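Methanol--corrinoid protein co-methyltransferase (Methanosarcina barkeri, PDB 2I2X) transfers the methyl group of methanol to the cob(I)amide carried by its partner corrinoid protein MtaC, a zinc-dependent step of methanogenesis. Local coordinates at residues S92-K106 against V145-D159. Residues are numbered along the deposited sequence; the frame is centred on the assembly and turned at random.
Sequences SNNPSWGAEVAHAQK and VFLEAFEQCAENGAD
Two neighbouring outer helices of the TIM barrel, 95-106 and 145-155, pack through Pro-95, Ala-99 and Ala-102 on the first and Val-145, Glu-148, Ala-149, Gln-152 and Cys-153 on the second, with Asn-156 just past its end. Over these segments the axes run nearly parallel, crossing at -23° with a closest approach of 7.8 Å. At the N-terminal end Pro-95 is a knob in the hole formed by Val-145, Glu-148, Ala-149 and Gln-152, its CG 3.7 Å from Glu-148 CB. One turn on, small residues keep the backbones close: Ala-99 CB lies 3.9 Å from Gln-152 CB, and Cys-153, with SG turned beside its own backbone N (chi1 -70°), lays the sulfur 3.5 Å from Gly-98 C. Each helix follows a parallel barrel strand, 80-86 and 119-126, and Ala-102 and Cys-153 both touch His-124 of the second. Beyond the helix, Gly-157 passes so near Ala-102 O and Lys-106 CB that a side chain there would clash. Lys-106 arches over this turn, bent at chi2 and chi4, and its NZ meets both carboxylate oxygens of Asp-159 on their syn side, about 24° out of the carboxylate plane, 2.7 Å from OD2. NZ also donates to Gly-157 O at 2.9 Å. A methionine in place of Lys-106 would probably leave the Asp-159 carboxylate without this countercharge and the Gly-157 carbonyl without this donor. Asp-159 OD1 also accepts from Leu-122 N, tying the turn to strand 119-126.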
# COMPACT_ATOMS: atom_id res chain seq x y z
N SER A 92 -16.60 -14.02 16.51
CA SER A 92 -17.98 -14.28 16.20
C SER A 92 -18.48 -15.48 16.98
O SER A 92 -19.61 -15.47 17.46
CB SER A 92 -18.15 -14.52 14.70
OG SER A 92 -17.95 -13.33 13.98
N ASN A 93 -17.63 -16.51 17.09
CA ASN A 93 -17.91 -17.72 17.87
C ASN A 93 -18.06 -17.46 19.36
O ASN A 93 -18.78 -18.17 20.04
CB ASN A 93 -16.87 -18.80 17.61
CG ASN A 93 -17.05 -19.45 16.23
OD1 ASN A 93 -18.13 -19.96 15.91
ND2 ASN A 93 -16.00 -19.42 15.42
N ASN A 94 -17.38 -16.42 19.84
CA ASN A 94 -17.56 -15.91 21.20
C ASN A 94 -18.08 -14.49 21.09
O ASN A 94 -17.29 -13.53 21.06
CB ASN A 94 -16.25 -15.92 21.97
CG ASN A 94 -15.52 -17.25 21.85
OD1 ASN A 94 -15.89 -18.24 22.50
ND2 ASN A 94 -14.49 -17.29 21.00
N PRO A 95 -19.41 -14.33 21.02
CA PRO A 95 -19.97 -12.99 20.81
C PRO A 95 -19.34 -11.84 21.63
O PRO A 95 -19.16 -10.74 21.10
CB PRO A 95 -21.46 -13.17 21.15
CG PRO A 95 -21.72 -14.61 20.81
CD PRO A 95 -20.46 -15.37 21.12
N SER A 96 -18.99 -12.08 22.88
CA SER A 96 -18.51 -11.00 23.75
C SER A 96 -17.11 -10.49 23.30
O SER A 96 -16.75 -9.36 23.55
CB SER A 96 -18.52 -11.44 25.22
OG SER A 96 -17.54 -12.46 25.46
N TRP A 97 -16.35 -11.34 22.60
CA TRP A 97 -15.09 -10.92 22.00
C TRP A 97 -15.28 -9.79 20.98
O TRP A 97 -14.70 -8.71 21.10
CB TRP A 97 -14.39 -12.10 21.34
CG TRP A 97 -13.71 -13.05 22.31
CD1 TRP A 97 -14.21 -13.54 23.49
CD2 TRP A 97 -12.41 -13.63 22.15
NE1 TRP A 97 -13.30 -14.37 24.07
CE2 TRP A 97 -12.18 -14.45 23.28
CE3 TRP A 97 -11.40 -13.52 21.17
CZ2 TRP A 97 -10.99 -15.17 23.45
CZ3 TRP A 97 -10.22 -14.25 21.35
CH2 TRP A 97 -10.02 -15.05 22.49
N GLY A 98 -16.12 -10.03 19.99
CA GLY A 98 -16.47 -8.99 19.05
C GLY A 98 -17.04 -7.77 19.73
O GLY A 98 -16.71 -6.65 19.36
N ALA A 99 -17.89 -7.97 20.74
CA ALA A 99 -18.47 -6.83 21.46
C ALA A 99 -17.39 -5.95 22.09
O ALA A 99 -17.46 -4.73 22.07
CB ALA A 99 -19.43 -7.31 22.53
N GLU A 100 -16.37 -6.59 22.65
CA GLU A 100 -15.39 -5.87 23.41
C GLU A 100 -14.38 -5.19 22.50
O GLU A 100 -13.91 -4.09 22.82
CB GLU A 100 -14.70 -6.79 24.42
CG GLU A 100 -15.54 -7.03 25.65
CD GLU A 100 -14.87 -7.99 26.62
OE1 GLU A 100 -13.71 -7.74 27.05
OE2 GLU A 100 -15.53 -9.01 26.96
N VAL A 101 -14.07 -5.80 21.37
CA VAL A 101 -13.33 -5.08 20.35
C VAL A 101 -14.13 -3.85 19.90
O VAL A 101 -13.60 -2.74 19.81
CB VAL A 101 -12.96 -5.97 19.16
CG1 VAL A 101 -12.34 -5.14 18.03
CG2 VAL A 101 -12.02 -7.10 19.60
N ALA A 102 -15.43 -4.04 19.67
CA ALA A 102 -16.29 -2.94 19.24
C ALA A 102 -16.19 -1.82 20.24
O ALA A 102 -16.09 -0.65 19.87
CB ALA A 102 -17.74 -3.40 19.09
N HIS A 103 -16.20 -2.18 21.52
CA HIS A 103 -16.24 -1.17 22.56
C HIS A 103 -14.91 -0.42 22.66
O HIS A 103 -14.87 0.79 22.81
CB HIS A 103 -16.65 -1.78 23.91
CG HIS A 103 -16.96 -0.76 24.96
ND1 HIS A 103 -15.99 -0.25 25.80
CD2 HIS A 103 -18.11 -0.12 25.26
CE1 HIS A 103 -16.55 0.65 26.60
NE2 HIS A 103 -17.83 0.75 26.29
N ALA A 104 -13.82 -1.16 22.55
CA ALA A 104 -12.52 -0.56 22.65
C ALA A 104 -12.27 0.39 21.48
O ALA A 104 -11.70 1.47 21.69
CB ALA A 104 -11.45 -1.62 22.72
N GLN A 105 -12.70 0.00 20.27
CA GLN A 105 -12.59 0.85 19.06
C GLN A 105 -13.41 2.14 19.18
O GLN A 105 -12.87 3.24 18.97
CB GLN A 105 -12.99 0.09 17.80
CG GLN A 105 -12.09 -1.08 17.45
CD GLN A 105 -12.30 -1.57 16.02
OE1 GLN A 105 -11.62 -1.12 15.09
NE2 GLN A 105 -13.21 -2.52 15.84
N LYS A 106 -14.69 2.02 19.54
CA LYS A 106 -15.58 3.19 19.65
C LYS A 106 -15.10 4.22 20.68
O LYS A 106 -15.28 5.44 20.49
CB LYS A 106 -17.03 2.80 19.96
CG LYS A 106 -18.04 3.92 19.64
CD LYS A 106 -17.85 4.33 18.15
CE LYS A 106 -19.00 5.07 17.61
NZ LYS A 106 -20.20 4.18 17.38
N VAL A 145 -26.00 -18.26 18.03
CA VAL A 145 -24.72 -17.64 18.35
C VAL A 145 -24.45 -16.53 17.32
O VAL A 145 -24.11 -15.41 17.68
CB VAL A 145 -23.59 -18.69 18.39
CG1 VAL A 145 -22.24 -18.05 18.74
CG2 VAL A 145 -23.90 -19.78 19.42
N PHE A 146 -24.67 -16.86 16.05
CA PHE A 146 -24.57 -15.96 14.92
C PHE A 146 -25.28 -14.64 15.21
O PHE A 146 -24.68 -13.56 15.12
CB PHE A 146 -25.15 -16.67 13.70
CG PHE A 146 -25.06 -15.89 12.41
CD1 PHE A 146 -23.84 -15.38 11.97
CD2 PHE A 146 -26.19 -15.71 11.63
CE1 PHE A 146 -23.76 -14.70 10.76
CE2 PHE A 146 -26.12 -15.02 10.42
CZ PHE A 146 -24.90 -14.52 9.99
N LEU A 147 -26.55 -14.74 15.59
CA LEU A 147 -27.37 -13.57 15.96
C LEU A 147 -26.83 -12.81 17.16
O LEU A 147 -26.87 -11.57 17.17
CB LEU A 147 -28.82 -13.98 16.23
CG LEU A 147 -29.65 -14.55 15.07
CD1 LEU A 147 -31.14 -14.63 15.49
CD2 LEU A 147 -29.46 -13.76 13.75
N GLU A 148 -26.36 -13.54 18.18
CA GLU A 148 -25.79 -12.93 19.38
C GLU A 148 -24.58 -12.08 19.01
O GLU A 148 -24.33 -11.05 19.63
CB GLU A 148 -25.32 -14.00 20.36
CG GLU A 148 -26.38 -14.70 21.15
CD GLU A 148 -25.81 -15.79 22.08
OE1 GLU A 148 -24.81 -15.52 22.80
OE2 GLU A 148 -26.38 -16.92 22.09
N ALA A 149 -23.82 -12.51 18.01
CA ALA A 149 -22.69 -11.72 17.57
C ALA A 149 -23.16 -10.35 17.05
O ALA A 149 -22.61 -9.31 17.44
CB ALA A 149 -21.83 -12.46 16.56
N PHE A 150 -24.19 -10.35 16.20
CA PHE A 150 -24.70 -9.10 15.66
C PHE A 150 -25.20 -8.25 16.80
O PHE A 150 -24.88 -7.08 16.88
CB PHE A 150 -25.83 -9.30 14.64
CG PHE A 150 -25.39 -9.79 13.30
CD1 PHE A 150 -24.89 -8.89 12.34
CD2 PHE A 150 -25.50 -11.14 12.97
CE1 PHE A 150 -24.49 -9.34 11.09
CE2 PHE A 150 -25.08 -11.61 11.70
CZ PHE A 150 -24.57 -10.70 10.76
N GLU A 151 -25.99 -8.80 17.71
CA GLU A 151 -26.58 -7.89 18.67
C GLU A 151 -25.63 -7.39 19.77
O GLU A 151 -25.75 -6.26 20.24
CB GLU A 151 -27.93 -8.38 19.16
CG GLU A 151 -28.03 -8.81 20.56
CD GLU A 151 -29.48 -9.24 20.87
OE1 GLU A 151 -30.32 -8.36 21.19
OE2 GLU A 151 -29.75 -10.46 20.77
N GLN A 152 -24.65 -8.22 20.13
CA GLN A 152 -23.67 -7.83 21.12
C GLN A 152 -22.78 -6.72 20.60
O GLN A 152 -22.51 -5.76 21.33
CB GLN A 152 -22.85 -9.03 21.57
CG GLN A 152 -23.61 -10.00 22.46
CD GLN A 152 -23.95 -9.38 23.78
OE1 GLN A 152 -23.07 -8.84 24.46
NE2 GLN A 152 -25.24 -9.43 24.15
N CYS A 153 -22.34 -6.84 19.34
CA CYS A 153 -21.51 -5.81 18.71
C CYS A 153 -22.31 -4.54 18.54
O CYS A 153 -21.77 -3.43 18.68
CB CYS A 153 -21.01 -6.26 17.35
SG CYS A 153 -19.79 -7.55 17.50
N ALA A 154 -23.60 -4.71 18.26
CA ALA A 154 -24.47 -3.56 18.04
C ALA A 154 -24.75 -2.84 19.34
O ALA A 154 -25.07 -1.67 19.34
CB ALA A 154 -25.75 -4.00 17.40
N GLU A 155 -24.62 -3.54 20.45
CA GLU A 155 -24.90 -2.95 21.74
C GLU A 155 -23.67 -2.31 22.33
O GLU A 155 -23.76 -1.62 23.33
CB GLU A 155 -25.46 -4.00 22.70
CG GLU A 155 -26.99 -4.04 22.66
CD GLU A 155 -27.62 -5.28 23.30
OE1 GLU A 155 -26.96 -6.06 24.03
OE2 GLU A 155 -28.83 -5.47 23.07
N ASN A 156 -22.52 -2.52 21.68
CA ASN A 156 -21.23 -2.15 22.24
C ASN A 156 -20.36 -1.28 21.36
O ASN A 156 -19.15 -1.24 21.55
CB ASN A 156 -20.50 -3.41 22.66
CG ASN A 156 -21.06 -4.01 23.94
OD1 ASN A 156 -21.85 -4.95 23.93
ND2 ASN A 156 -20.66 -3.43 25.07
N GLY A 157 -20.96 -0.59 20.40
CA GLY A 157 -20.22 0.40 19.61
C GLY A 157 -20.25 0.28 18.09
O GLY A 157 -19.92 1.25 17.39
N ALA A 158 -20.64 -0.90 17.56
CA ALA A 158 -20.78 -1.04 16.12
C ALA A 158 -21.98 -0.23 15.61
O ALA A 158 -23.06 -0.28 16.19
CB ALA A 158 -20.85 -2.49 15.68
N ASP A 159 -21.73 0.54 14.55
CA ASP A 159 -22.72 1.42 13.95
C ASP A 159 -23.39 0.75 12.75
O ASP A 159 -24.59 0.89 12.52
CB ASP A 159 -22.03 2.71 13.48
CG ASP A 159 -21.45 3.53 14.64
OD1 ASP A 159 -20.23 3.77 14.65
OD2 ASP A 159 -22.21 3.95 15.54